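Local atomic coordinates of mannose-6-phosphate isomerase (Bacillus subtilis, PDB entry 1QWR), a protein that probably catalyses the zinc-dependent interconversion of D-mannose 6-phosphate and D-fructose 6-phosphate, a step in carbohydrate metabolism. Residues 21-24 with 25-29; 60-63 with 64-68; 140-143 with 144-148; 161-164 with 165-168. All coordinates share one frame; numbering follows the deposited sequence. Where two conformers were deposited one is given.

Contact 1 (21-24 with 25-29). With ACT (acetate ion), chain F; FMT (formic acid), chain G.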
ATOM      1  N   GLY A  21     -15.592   2.546   3.453  1.00 20.28           N
ATOM      2  CA  GLY A  21     -15.455   1.382   2.593  1.00 20.71           C
ATOM      3  C   GLY A  21     -16.717   1.001   1.836  1.00 22.66           C
ATOM      4  O   GLY A  21     -17.798   1.559   2.064  1.00 20.99           O
ATOM      5  N   GLY A  22     -16.571   0.042   0.929  1.00 20.98           N
ATOM      6  CA  GLY A  22     -17.697  -0.417   0.130  1.00 20.33           C
ATOM      7  C   GLY A  22     -17.619  -1.908  -0.145  1.00 18.62           C
ATOM      8  O   GLY A  22     -17.218  -2.678   0.723  1.00 19.10           O
ATOM      9  N   THR A  23     -17.996  -2.310  -1.363  1.00 19.55           N
ATOM     10  CA  THR A  23     -17.982  -3.721  -1.756  1.00 18.98           C
ATOM     11  C   THR A  23     -17.119  -3.943  -2.999  1.00 17.58           C
ATOM     12  O   THR A  23     -17.106  -5.041  -3.540  1.00 19.16           O
ATOM     13  CB  THR A  23     -19.435  -4.263  -2.082  1.00 18.66           C
ATOM     14  OG1 THR A  23     -19.988  -3.519  -3.171  1.00 19.65           O
ATOM     15  CG2 THR A  23     -20.363  -4.131  -0.881  1.00 19.95           C
ATOM     16  N   ALA A  24     -16.393  -2.922  -3.449  1.00 17.79           N
ATOM     17  CA  ALA A  24     -15.571  -3.074  -4.651  1.00 17.16           C
ATOM     18  C   ALA A  24     -14.565  -4.227  -4.571  1.00 17.81           C
ATOM     19  O   ALA A  24     -14.208  -4.814  -5.597  1.00 16.74           O
ATOM     20  CB  ALA A  24     -14.842  -1.757  -4.975  1.00 17.76           C
ATOM     21  N   LEU A  25     -14.110  -4.558  -3.366  1.00 16.83           N
ATOM     22  CA  LEU A  25     -13.138  -5.650  -3.227  1.00 17.42           C
ATOM     23  C   LEU A  25     -13.797  -6.971  -3.606  1.00 18.93           C
ATOM     24  O   LEU A  25     -13.149  -7.888  -4.118  1.00 17.26           O
ATOM     25  CB  LEU A  25     -12.588  -5.701  -1.794  1.00 16.42           C
ATOM     26  CG  LEU A  25     -11.641  -4.527  -1.507  1.00 16.56           C
ATOM     27  CD1 LEU A  25     -11.380  -4.372  -0.007  1.00 18.72           C
ATOM     28  CD2 LEU A  25     -10.312  -4.797  -2.248  1.00 18.52           C
ATOM     29  N   ARG A  26     -15.095  -7.076  -3.354  1.00 20.56           N
ATOM     30  CA  ARG A  26     -15.790  -8.289  -3.739  1.00 19.43           C
ATOM     31  C   ARG A  26     -16.183  -8.182  -5.212  1.00 20.03           C
ATOM     32  O   ARG A  26     -15.956  -9.104  -5.993  1.00 19.40           O
ATOM     33  CB  ARG A  26     -17.058  -8.501  -2.899  1.00 21.86           C
ATOM     34  CG  ARG A  26     -17.858  -9.709  -3.398  1.00 23.52           C
ATOM     35  CD  ARG A  26     -19.084  -9.985  -2.561  1.00 26.91           C
ATOM     36  NE  ARG A  26     -20.043  -8.892  -2.596  1.00 26.89           N
ATOM     37  CZ  ARG A  26     -20.553  -8.339  -1.503  1.00 27.40           C
ATOM     38  NH1 ARG A  26     -20.186  -8.779  -0.308  1.00 28.66           N
ATOM     39  NH2 ARG A  26     -21.445  -7.360  -1.604  1.00 28.48           N
ATOM     40  N   ASP A  27     -16.749  -7.040  -5.601  1.00 20.53           N
ATOM     41  CA  ASP A  27     -17.218  -6.860  -6.990  1.00 20.35           C
ATOM     42  C   ASP A  27     -16.130  -6.910  -8.075  1.00 19.89           C
ATOM     43  O   ASP A  27     -16.351  -7.434  -9.172  1.00 19.69           O
ATOM     44  CB  ASP A  27     -17.990  -5.524  -7.136  1.00 20.04           C
ATOM     45  CG  ASP A  27     -19.200  -5.423  -6.200  1.00 23.58           C
ATOM     46  OD1 ASP A  27     -19.820  -6.459  -5.886  1.00 24.87           O
ATOM     47  OD2 ASP A  27     -19.541  -4.291  -5.787  1.00 28.29           O
ATOM     48  N   ARG A  28     -14.952  -6.383  -7.773  1.00 18.03           N
ATOM     49  CA  ARG A  28     -13.886  -6.344  -8.761  1.00 19.16           C
ATOM     50  C   ARG A  28     -12.782  -7.381  -8.592  1.00 19.21           C
ATOM     51  O   ARG A  28     -12.091  -7.700  -9.560  1.00 17.02           O
ATOM     52  CB  ARG A  28     -13.296  -4.934  -8.788  1.00 20.54           C
ATOM     53  CG  ARG A  28     -14.391  -3.892  -8.889  1.00 24.52           C
ATOM     54  CD  ARG A  28     -13.868  -2.490  -9.057  1.00 27.16           C
ATOM     55  NE  ARG A  28     -13.092  -2.338 -10.283  1.00 31.59           N
ATOM     56  CZ  ARG A  28     -12.810  -1.165 -10.836  1.00 30.47           C
ATOM     57  NH1 ARG A  28     -13.250  -0.049 -10.270  1.00 33.58           N
ATOM     58  NH2 ARG A  28     -12.090  -1.111 -11.945  1.00 31.17           N
ATOM     59  N   PHE A  29     -12.622  -7.918  -7.381  1.00 17.10           N
ATOM     60  CA  PHE A  29     -11.581  -8.917  -7.134  1.00 17.15           C
ATOM     61  C   PHE A  29     -12.134 -10.288  -6.706  1.00 17.80           C
ATOM     62  O   PHE A  29     -11.362 -11.241  -6.500  1.00 17.01           O
ATOM     63  CB  PHE A  29     -10.592  -8.400  -6.063  1.00 16.40           C
ATOM     64  CG  PHE A  29      -9.694  -7.288  -6.545  1.00 16.86           C
ATOM     65  CD1 PHE A  29      -8.515  -7.572  -7.220  1.00 17.46           C
ATOM     66  CD2 PHE A  29     -10.064  -5.955  -6.382  1.00 19.04           C
ATOM     67  CE1 PHE A  29      -7.709  -6.547  -7.741  1.00 19.71           C
ATOM     68  CE2 PHE A  29      -9.273  -4.931  -6.897  1.00 21.20           C
ATOM     69  CZ  PHE A  29      -8.097  -5.221  -7.578  1.00 19.18           C
TER
HETATM   70  C   ACT F 607     -19.410 -12.604   0.211  1.00 36.21           C
HETATM   71  O   ACT F 607     -18.970 -13.785   0.289  1.00 34.66           O
HETATM   72  OXT ACT F 607     -18.803 -11.591   0.668  1.00 30.78           O
HETATM   73  CH3 ACT F 607     -20.610 -12.368  -0.697  1.00 34.87           C
HETATM   74  C   FMT G 606     -14.028   3.066  -7.982  1.00 57.03           C
HETATM   75  O1  FMT G 606     -13.520   3.409  -9.105  1.00 55.51           O
HETATM   76  O2  FMT G 606     -13.950   1.804  -7.772  1.00 58.02           O
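Rotation of Thr23 about CA-CB (chi1 61°) sets OG1 between its backbone N and carbonyl carbon, while Asp27 carries CG beside its own N (chi1 -58°), and these two turns bring hydroxyl and carboxylate together across the first turn of helix 24-29. Thr23 is the N-cap residue of this helix, yet its side chain makes no capping bond to the backbone. Instead Thr23 OG1 donates to Asp27 OD2 at 2.8 Å, meeting the carboxylate from above its plane. Arg26, bent at chi3, brings its NH2 to 3.5 Å from the methyl CG2 of Thr23. The same guanidinium forms a salt bridge with Glu36 and holds OXT of an acetate ion, probably from the crystallisation liquor, at 3.3 Å from Arg26 NH1. With an alanine here, Glu36 would probably be left without its charged mate and the Thr23 methyl would lose its cover. Arg28 runs its CB and CG past Ala24 O before pairing with Asp125, while Leu25 packs against Leu89 and Cys41, fixing the helix to the strands of the catalytic cupin domain. The backbone completes the helix start: Arg28 N binds Ala24 O at 2.8 Å, and Thr23 O receives two donors, Arg26 N from above the carbonyl plane and Asp27 N within it, the latter nearly straight at 173°.

Contact 2 (60-63 with 64-68)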
ATOM      1  N   LYS A  60       2.278 -23.361   4.400  1.00 26.83           N
ATOM      2  CA  LYS A  60       0.853 -23.066   4.445  1.00 26.67           C
ATOM      3  C   LYS A  60       0.366 -22.965   5.890  1.00 27.51           C
ATOM      4  O   LYS A  60       0.658 -23.833   6.705  1.00 27.38           O
ATOM      5  CB  LYS A  60       0.048 -24.143   3.705  1.00 27.78           C
ATOM      6  CG  LYS A  60      -1.439 -23.823   3.643  1.00 27.92           C
ATOM      7  CD  LYS A  60      -2.213 -24.769   2.726  1.00 29.79           C
ATOM      8  CE  LYS A  60      -3.635 -24.245   2.518  1.00 31.32           C
ATOM      9  NZ  LYS A  60      -4.313 -24.905   1.349  1.00 31.78           N
ATOM     10  N   GLY A  61      -0.351 -21.889   6.198  1.00 26.50           N
ATOM     11  CA  GLY A  61      -0.873 -21.697   7.541  1.00 27.21           C
ATOM     12  C   GLY A  61      -0.048 -20.757   8.401  1.00 28.32           C
ATOM     13  O   GLY A  61      -0.591 -20.107   9.293  1.00 31.27           O
ATOM     14  N   LYS A  62       1.256 -20.678   8.143  1.00 25.68           N
ATOM     15  CA  LYS A  62       2.128 -19.792   8.907  1.00 25.02           C
ATOM     16  C   LYS A  62       1.841 -18.328   8.574  1.00 22.81           C
ATOM     17  O   LYS A  62       1.394 -18.029   7.468  1.00 22.06           O
ATOM     18  CB  LYS A  62       3.586 -20.120   8.599  1.00 26.29           C
ATOM     19  CG  LYS A  62       3.989 -21.528   9.070  1.00 30.77           C
ATOM     20  CD  LYS A  62       5.492 -21.659   9.175  1.00 33.47           C
ATOM     21  CE  LYS A  62       5.909 -23.040   9.708  1.00 36.13           C
ATOM     22  NZ  LYS A  62       5.375 -23.344  11.070  1.00 35.59           N
ATOM     23  N   THR A  63       2.084 -17.413   9.510  1.00 21.16           N
ATOM     24  CA  THR A  63       1.840 -15.998   9.222  1.00 19.11           C
ATOM     25  C   THR A  63       3.120 -15.428   8.636  1.00 17.03           C
ATOM     26  O   THR A  63       4.187 -16.021   8.774  1.00 16.59           O
ATOM     27  CB  THR A  63       1.540 -15.153  10.469  1.00 19.30           C
ATOM     28  OG1 THR A  63       2.709 -15.116  11.305  1.00 19.54           O
ATOM     29  CG2 THR A  63       0.354 -15.713  11.240  1.00 20.48           C
ATOM     30  N   LEU A  64       3.022 -14.261   8.002  1.00 18.55           N
ATOM     31  CA  LEU A  64       4.210 -13.659   7.421  1.00 17.98           C
ATOM     32  C   LEU A  64       5.170 -13.297   8.534  1.00 16.88           C
ATOM     33  O   LEU A  64       6.368 -13.268   8.316  1.00 15.19           O
ATOM     34  CB  LEU A  64       3.847 -12.418   6.600  1.00 17.09           C
ATOM     35  CG  LEU A  64       4.953 -11.841   5.716  1.00 15.35           C
ATOM     36  CD1 LEU A  64       5.546 -12.936   4.805  1.00 17.31           C
ATOM     37  CD2 LEU A  64       4.362 -10.712   4.854  1.00 15.43           C
ATOM     38  N   ILE A  65       4.656 -13.047   9.746  1.00 16.97           N
ATOM     39  CA  ILE A  65       5.555 -12.730  10.857  1.00 16.93           C
ATOM     40  C   ILE A  65       6.419 -13.961  11.190  1.00 16.76           C
ATOM     41  O   ILE A  65       7.630 -13.840  11.399  1.00 15.06           O
ATOM     42  CB  ILE A  65       4.764 -12.303  12.129  1.00 18.88           C
ATOM     43  CG1 ILE A  65       3.962 -11.023  11.819  1.00 19.77           C
ATOM     44  CG2 ILE A  65       5.734 -12.102  13.307  1.00 16.69           C
ATOM     45  CD1 ILE A  65       2.950 -10.614  12.879  1.00 22.65           C
ATOM     46  N   GLU A  66       5.794 -15.132  11.266  0.50 16.74           N
ATOM     47  CA  GLU A  66       6.538 -16.355  11.569  0.50 18.40           C
ATOM     48  C   GLU A  66       7.585 -16.623  10.470  0.51 18.47           C
ATOM     49  O   GLU A  66       8.683 -17.104  10.747  0.51 18.07           O
ATOM     50  CB  GLU A  66       5.579 -17.548  11.720  0.51 19.90           C
ATOM     51  CG  GLU A  66       6.286 -18.874  11.997  0.56 23.64           C
ATOM     52  CD  GLU A  66       5.358 -19.955  12.528  0.43 24.31           C
ATOM     53  OE1 GLU A  66       5.815 -21.110  12.677  0.48 26.34           O
ATOM     54  OE2 GLU A  66       4.180 -19.650  12.808  0.60 26.02           O
ATOM     55  N   LEU A  67       7.248 -16.313   9.226  1.00 18.89           N
ATOM     56  CA  LEU A  67       8.211 -16.490   8.135  1.00 18.98           C
ATOM     57  C   LEU A  67       9.383 -15.540   8.334  1.00 17.54           C
ATOM     58  O   LEU A  67      10.550 -15.911   8.221  1.00 16.76           O
ATOM     59  CB  LEU A  67       7.551 -16.210   6.785  1.00 23.74           C
ATOM     60  CG  LEU A  67       6.861 -17.373   6.091  1.00 26.52           C
ATOM     61  CD1 LEU A  67       6.634 -16.995   4.628  1.00 28.89           C
ATOM     62  CD2 LEU A  67       7.742 -18.622   6.159  1.00 29.09           C
ATOM     63  N   TRP A  68       9.090 -14.286   8.653  1.00 15.91           N
ATOM     64  CA  TRP A  68      10.185 -13.341   8.856  1.00 17.24           C
ATOM     65  C   TRP A  68      11.097 -13.743  10.026  1.00 17.32           C
ATOM     66  O   TRP A  68      12.325 -13.683   9.932  1.00 16.40           O
ATOM     67  CB  TRP A  68       9.633 -11.935   9.119  1.00 13.87           C
ATOM     68  CG  TRP A  68      10.686 -10.922   9.308  1.00 14.84           C
ATOM     69  CD1 TRP A  68      11.157 -10.398  10.493  1.00 13.97           C
ATOM     70  CD2 TRP A  68      11.352 -10.223   8.267  1.00 15.73           C
ATOM     71  NE1 TRP A  68      12.071  -9.404  10.237  1.00 16.44           N
ATOM     72  CE2 TRP A  68      12.206  -9.275   8.876  1.00 15.66           C
ATOM     73  CE3 TRP A  68      11.302 -10.299   6.873  1.00 17.55           C
ATOM     74  CZ2 TRP A  68      13.007  -8.407   8.128  1.00 18.64           C
ATOM     75  CZ3 TRP A  68      12.100  -9.428   6.128  1.00 19.05           C
ATOM     76  CH2 TRP A  68      12.936  -8.500   6.761  1.00 16.59           C
TER
HETATM   77  O   HOH W   1       2.715 -22.349  12.845  1.00 47.04           O
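Leu64, the first residue of helix 64-70, packs its side chain on Phe75, and its CB lies 3.7 Å from Thr63 C. Ile65 comes next and lays its CB 3.6 Å from Thr63 OG1. Glu66 carries most of the contact, at both ends of the residue. Its backbone N donates to Thr63 OG1 at 3.1 Å along a fairly straight line (165°); Thr63 can accept because its chi1 of 66° swings the hydroxyl over the helix start. The Glu66 side chain, taken here in one of two modelled conformers, is extended and crosses that of Lys62, which bends at chi4 to bring NZ within 2.8 Å of Glu66 OE1. The ammonium of this salt bridge lies above the carboxylate plane, and a water that donates to Glu66 OE2 at 3.1 Å also receives a weak bond from Lys62 NZ. A methionine in place of Lys62 would probably leave the Glu66 carboxylate without its counter-charge, next to the like-charged Glu70. Leu67 closes the turn through its N, 3.1 Å from Thr63 O, and rests its side chain on Tyr59. Trp68 N then bonds to Leu64 O, continuing the helix. Thr63 N is buried and has no partner in the model, which means that Glu66 does not reciprocate to form a capping box; what remains is a threonine N-cap flanked by an i to i+4 lysine-glutamate salt bridge.

Contact 3 (140-143 with 144-148)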
ATOM      1  N   SER A 140       3.587  27.992   8.953  1.00 25.15           N
ATOM      2  CA  SER A 140       4.120  27.747  10.280  1.00 25.00           C
ATOM      3  C   SER A 140       3.176  26.821  11.029  1.00 24.54           C
ATOM      4  O   SER A 140       1.994  26.697  10.681  1.00 24.09           O
ATOM      5  CB  SER A 140       4.272  29.062  11.057  1.00 24.79           C
ATOM      6  OG  SER A 140       3.006  29.565  11.424  1.00 26.47           O
ATOM      7  N   LYS A 141       3.680  26.161  12.065  1.00 23.47           N
ATOM      8  CA  LYS A 141       2.819  25.270  12.811  1.00 24.31           C
ATOM      9  C   LYS A 141       1.709  26.011  13.559  1.00 24.47           C
ATOM     10  O   LYS A 141       0.637  25.452  13.767  1.00 24.02           O
ATOM     11  CB  LYS A 141       3.645  24.382  13.744  1.00 23.78           C
ATOM     12  CG  LYS A 141       4.518  23.415  12.925  1.00 25.59           C
ATOM     13  CD  LYS A 141       4.689  22.052  13.578  1.00 23.83           C
ATOM     14  CE  LYS A 141       5.484  21.115  12.658  1.00 23.89           C
ATOM     15  NZ  LYS A 141       5.623  19.756  13.252  1.00 23.22           N
ATOM     16  N   THR A 142       1.938  27.272  13.934  1.00 23.60           N
ATOM     17  CA  THR A 142       0.877  28.023  14.614  1.00 24.92           C
ATOM     18  C   THR A 142      -0.258  28.276  13.608  1.00 24.24           C
ATOM     19  O   THR A 142      -1.437  28.193  13.951  1.00 25.59           O
ATOM     20  CB  THR A 142       1.379  29.389  15.158  1.00 25.07           C
ATOM     21  OG1 THR A 142       2.425  29.171  16.108  1.00 26.14           O
ATOM     22  CG2 THR A 142       0.251  30.124  15.871  1.00 27.44           C
ATOM     23  N   GLU A 143       0.118  28.568  12.367  1.00 25.81           N
ATOM     24  CA  GLU A 143      -0.832  28.824  11.282  1.00 27.73           C
ATOM     25  C   GLU A 143      -1.623  27.541  10.965  1.00 27.19           C
ATOM     26  O   GLU A 143      -2.834  27.578  10.764  1.00 26.47           O
ATOM     27  CB  GLU A 143      -0.055  29.294  10.051  1.00 32.22           C
ATOM     28  CG  GLU A 143      -0.871  29.777   8.856  1.00 38.00           C
ATOM     29  CD  GLU A 143       0.013  30.482   7.828  1.00 41.67           C
ATOM     30  OE1 GLU A 143       0.618  31.523   8.171  1.00 48.17           O
ATOM     31  OE2 GLU A 143       0.121  30.010   6.682  1.00 44.43           O
ATOM     32  N   LEU A 144      -0.929  26.410  10.920  1.00 25.29           N
ATOM     33  CA  LEU A 144      -1.586  25.140  10.652  1.00 26.12           C
ATOM     34  C   LEU A 144      -2.649  24.917  11.731  1.00 26.55           C
ATOM     35  O   LEU A 144      -3.814  24.598  11.432  1.00 27.36           O
ATOM     36  CB  LEU A 144      -0.551  24.009  10.676  1.00 24.88           C
ATOM     37  CG  LEU A 144      -1.092  22.585  10.479  1.00 27.87           C
ATOM     38  CD1 LEU A 144      -1.604  22.462   9.052  1.00 27.03           C
ATOM     39  CD2 LEU A 144       0.011  21.539  10.761  1.00 26.56           C
ATOM     40  N   VAL A 145      -2.255  25.107  12.988  1.00 27.56           N
ATOM     41  CA  VAL A 145      -3.170  24.931  14.110  1.00 31.31           C
ATOM     42  C   VAL A 145      -4.383  25.848  13.973  1.00 32.91           C
ATOM     43  O   VAL A 145      -5.525  25.407  14.126  1.00 34.47           O
ATOM     44  CB  VAL A 145      -2.466  25.222  15.446  1.00 30.60           C
ATOM     45  CG1 VAL A 145      -3.490  25.414  16.564  1.00 35.02           C
ATOM     46  CG2 VAL A 145      -1.540  24.064  15.785  1.00 32.40           C
ATOM     47  N   THR A 146      -4.125  27.120  13.678  1.00 33.58           N
ATOM     48  CA  THR A 146      -5.188  28.108  13.512  1.00 34.24           C
ATOM     49  C   THR A 146      -6.174  27.712  12.407  1.00 35.40           C
ATOM     50  O   THR A 146      -7.387  27.736  12.607  1.00 33.85           O
ATOM     51  CB  THR A 146      -4.598  29.492  13.167  1.00 35.41           C
ATOM     52  OG1 THR A 146      -3.707  29.902  14.210  1.00 33.47           O
ATOM     53  CG2 THR A 146      -5.706  30.525  13.008  1.00 35.66           C
HETATM   54  N   MSE A 147      -5.648  27.350  11.242  1.00 35.46           N
HETATM   55  CA  MSE A 147      -6.490  26.966  10.120  1.00 36.81           C
HETATM   56  C   MSE A 147      -7.253  25.672  10.313  1.00 38.03           C
HETATM   57  O   MSE A 147      -8.304  25.476   9.700  1.00 39.86           O
HETATM   58  CB  MSE A 147      -5.660  26.889   8.856  1.00 37.81           C
HETATM   59  CG  MSE A 147      -5.127  28.224   8.468  1.00 39.98           C
HETATM   60 SE   MSE A 147      -4.257  28.150   6.791  0.90 46.96          SE
HETATM   61  CE  MSE A 147      -5.796  28.316   5.635  1.00 38.65           C
ATOM     62  N   ILE A 148      -6.740  24.784  11.157  1.00 38.24           N
ATOM     63  CA  ILE A 148      -7.436  23.533  11.414  1.00 39.85           C
ATOM     64  C   ILE A 148      -8.561  23.828  12.398  1.00 40.62           C
ATOM     65  O   ILE A 148      -9.658  23.285  12.272  1.00 38.69           O
ATOM     66  CB  ILE A 148      -6.506  22.449  12.022  1.00 40.09           C
ATOM     67  CG1 ILE A 148      -5.507  21.963  10.966  1.00 39.70           C
ATOM     68  CG2 ILE A 148      -7.332  21.278  12.546  1.00 40.58           C
ATOM     69  CD1 ILE A 148      -4.532  20.920  11.480  1.00 38.66           C
TER
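A serine N-cap opens helix 141-149, and the contact covers its first two turns: Ser140 OG accepts from Glu143 N at 3.2 Å, and Ser140 O takes the N-H of Leu144 at 2.9 Å. The regular i to i+4 bonds follow, Val145 N to Lys141 O and Met147 N to Glu143 O. Along the inner side Leu144 faces Leu156 and Val223, and Val145 lies against Val218 of helix 214-220, with its CG2 passing 3.3 Å from Lys141 O. Lys141 extends away to give its ammonium to the carbonyls of Val218 and Ala221, near the end of that helix and just beyond it. The Glu143 side chain turns back to the helix start, where its OE2 accepts from Arg139 N just ahead of the cap. Met147, present as selenomethionine, brings its CG within 3.3 Å of Glu143 O and reaches Leu156 of the neighbouring helix 153-156. On the solvent side, Thr146 turns its hydroxyl back along the helix, OG1 lying anti to the carbonyl carbon (chi1 -59°). Thr142 O is thereby gripped twice, by Thr146 N and by Thr146 OG1, each at 2.9 Å and from opposite faces of the carbonyl plane.

Contact 4 (161-164 with 165-168)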
ATOM      1  N   LYS A 161      -5.923  16.531  -8.859  1.00 30.81           N
ATOM      2  CA  LYS A 161      -6.874  15.790  -9.668  1.00 29.57           C
ATOM      3  C   LYS A 161      -6.156  14.531 -10.133  1.00 26.31           C
ATOM      4  O   LYS A 161      -5.056  14.608 -10.672  1.00 26.49           O
ATOM      5  CB  LYS A 161      -7.303  16.622 -10.881  1.00 32.91           C
ATOM      6  CG  LYS A 161      -8.743  16.387 -11.282  1.00 37.61           C
ATOM      7  CD  LYS A 161      -8.997  14.913 -11.521  1.00 40.93           C
ATOM      8  CE  LYS A 161     -10.469  14.620 -11.659  1.00 41.51           C
ATOM      9  NZ  LYS A 161     -10.713  13.170 -11.507  1.00 44.32           N
ATOM     10  N   ILE A 162      -6.785  13.380  -9.935  1.00 25.44           N
ATOM     11  CA  ILE A 162      -6.156  12.112 -10.309  1.00 23.77           C
ATOM     12  C   ILE A 162      -6.880  11.340 -11.400  1.00 23.20           C
ATOM     13  O   ILE A 162      -8.055  11.575 -11.669  1.00 24.28           O
ATOM     14  CB  ILE A 162      -6.045  11.181  -9.089  1.00 22.25           C
ATOM     15  CG1 ILE A 162      -7.445  10.815  -8.594  1.00 22.47           C
ATOM     16  CG2 ILE A 162      -5.245  11.873  -7.984  1.00 20.86           C
ATOM     17  CD1 ILE A 162      -7.479   9.651  -7.583  1.00 22.22           C
ATOM     18  N   LYS A 163      -6.166  10.389 -12.004  1.00 22.96           N
ATOM     19  CA  LYS A 163      -6.725   9.542 -13.052  1.00 21.52           C
ATOM     20  C   LYS A 163      -6.116   8.139 -12.927  1.00 20.76           C
ATOM     21  O   LYS A 163      -5.087   7.956 -12.277  1.00 18.90           O
ATOM     22  CB  LYS A 163      -6.396  10.132 -14.435  1.00 23.50           C
ATOM     23  CG  LYS A 163      -4.910  10.136 -14.791  1.00 26.01           C
ATOM     24  CD  LYS A 163      -4.671  10.839 -16.137  1.00 29.18           C
ATOM     25  CE  LYS A 163      -3.178  10.975 -16.438  1.00 32.31           C
ATOM     26  NZ  LYS A 163      -2.633   9.780 -17.136  1.00 35.39           N
ATOM     27  N   PRO A 164      -6.736   7.132 -13.553  1.00 21.38           N
ATOM     28  CA  PRO A 164      -6.182   5.773 -13.456  1.00 20.92           C
ATOM     29  C   PRO A 164      -4.750   5.723 -13.971  1.00 21.65           C
ATOM     30  O   PRO A 164      -4.420   6.370 -14.972  1.00 19.15           O
ATOM     31  CB  PRO A 164      -7.140   4.940 -14.315  1.00 19.84           C
ATOM     32  CG  PRO A 164      -8.431   5.712 -14.217  1.00 23.05           C
ATOM     33  CD  PRO A 164      -7.993   7.148 -14.317  1.00 21.31           C
ATOM     34  N   GLY A 165      -3.891   4.963 -13.288  1.00 19.95           N
ATOM     35  CA  GLY A 165      -2.518   4.874 -13.721  1.00 19.18           C
ATOM     36  C   GLY A 165      -1.586   5.824 -12.991  1.00 18.53           C
ATOM     37  O   GLY A 165      -0.366   5.658 -13.071  1.00 19.14           O
ATOM     38  N   ASP A 166      -2.136   6.813 -12.293  1.00 17.48           N
ATOM     39  CA  ASP A 166      -1.305   7.760 -11.549  1.00 19.71           C
ATOM     40  C   ASP A 166      -0.549   7.121 -10.377  1.00 20.27           C
ATOM     41  O   ASP A 166      -1.011   6.151  -9.784  1.00 19.06           O
ATOM     42  CB  ASP A 166      -2.161   8.886 -10.961  1.00 20.88           C
ATOM     43  CG  ASP A 166      -2.488   9.984 -11.968  1.00 23.33           C
ATOM     44  OD1 ASP A 166      -2.013   9.924 -13.115  1.00 24.89           O
ATOM     45  OD2 ASP A 166      -3.227  10.911 -11.581  1.00 24.56           O
ATOM     46  N   PHE A 167       0.591   7.708 -10.020  1.00 18.89           N
ATOM     47  CA  PHE A 167       1.362   7.215  -8.879  1.00 18.40           C
ATOM     48  C   PHE A 167       1.736   8.403  -8.020  1.00 18.45           C
ATOM     49  O   PHE A 167       2.212   9.413  -8.538  1.00 19.26           O
ATOM     50  CB  PHE A 167       2.646   6.510  -9.308  1.00 17.49           C
ATOM     51  CG  PHE A 167       3.474   5.987  -8.146  1.00 17.81           C
ATOM     52  CD1 PHE A 167       3.288   4.688  -7.663  1.00 20.22           C
ATOM     53  CD2 PHE A 167       4.443   6.790  -7.544  1.00 19.17           C
ATOM     54  CE1 PHE A 167       4.069   4.189  -6.596  1.00 18.93           C
ATOM     55  CE2 PHE A 167       5.219   6.299  -6.477  1.00 21.57           C
ATOM     56  CZ  PHE A 167       5.023   4.991  -6.011  1.00 20.38           C
ATOM     57  N   TYR A 168       1.504   8.285  -6.712  1.00 17.74           N
ATOM     58  CA  TYR A 168       1.847   9.353  -5.770  1.00 16.83           C
ATOM     59  C   TYR A 168       2.686   8.825  -4.615  1.00 17.74           C
ATOM     60  O   TYR A 168       2.336   7.830  -3.987  1.00 16.10           O
ATOM     61  CB  TYR A 168       0.589  10.017  -5.198  1.00 18.69           C
ATOM     62  CG  TYR A 168      -0.240  10.695  -6.254  1.00 19.99           C
ATOM     63  CD1 TYR A 168      -1.252  10.008  -6.914  1.00 21.59           C
ATOM     64  CD2 TYR A 168       0.066  11.994  -6.679  1.00 23.15           C
ATOM     65  CE1 TYR A 168      -1.941  10.591  -7.990  1.00 22.38           C
ATOM     66  CE2 TYR A 168      -0.610  12.581  -7.749  1.00 21.29           C
ATOM     67  CZ  TYR A 168      -1.604  11.875  -8.403  1.00 25.15           C
ATOM     68  OH  TYR A 168      -2.230  12.423  -9.511  1.00 24.09           O
TER
HETATM   69  O   HOH W   2      -3.674  13.054 -12.731  1.00 32.67           O
HETATM   70  O   HOH W   3      -1.319   8.192 -15.335  1.00 38.40           O
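Asp166 folds its carboxylate back over Lys163, and OD2 becomes the hub of the turn. Lys163 N donates to Asp166 OD2 at 3.0 Å and Tyr168 OH does so at 2.8 Å, the two arriving from opposite faces of the carboxylate plane; a water that also donates to Lys161 O gives OD2 a third hydrogen bond. These donors are likely to stabilise the charged form of the aspartate. OD1 is served differently. A second water donates to Asp166 OD1 at 2.9 Å and accepts from Lys163 NZ at 2.7 Å, linking opposite charges that stand too far apart for a salt bridge. The lysine chain crosses the carboxylate at about a right angle, its CG 3.4 Å from Asp166 OD1. Ile162 CG2 lies 3.5 Å from Tyr168 CE1 and meets the ring obliquely, while both side chains also touch Ile132. The backbone bond from Asp166 N to Lys163 O, 3.2 Å, closes a type II beta turn over Pro164 and Gly165. Gly165 has phi 96°, where a side chain would collide with Pro164 O. Asp166 and Tyr168 then pair through their backbones with strand 119-126. This lysine-proline-glycine-aspartate turn leads into strand 167-170, and its glycine fits the start of the second cupin motif, G(X)5PXG(X)2H(X)3N, which is matched up to its histidine, the zinc ligand His176.

In the fold
From the N terminus the four contacts follow in series, each local and closing no long loop; none nests within or crosses another. Contact 1 starts the helix after strand 9-17, and contact 2 the helix after strand 53-54, with centres about 26 Å apart. Contact 3 begins a helix beyond strand 131-136 that packs with helices 153-156 and 214-220, on the opposite side of the chain's centre from contact 2. Contact 4, a beta turn, returns the chain beside strand 119-126. Asp125 of that strand joins contacts 1 and 4, pairing with Arg28 and touching Pro164, though their nearest atoms stay about 8 Å apart. In contact 4 the Tyr168 side chain lies about 10 Å from the zinc.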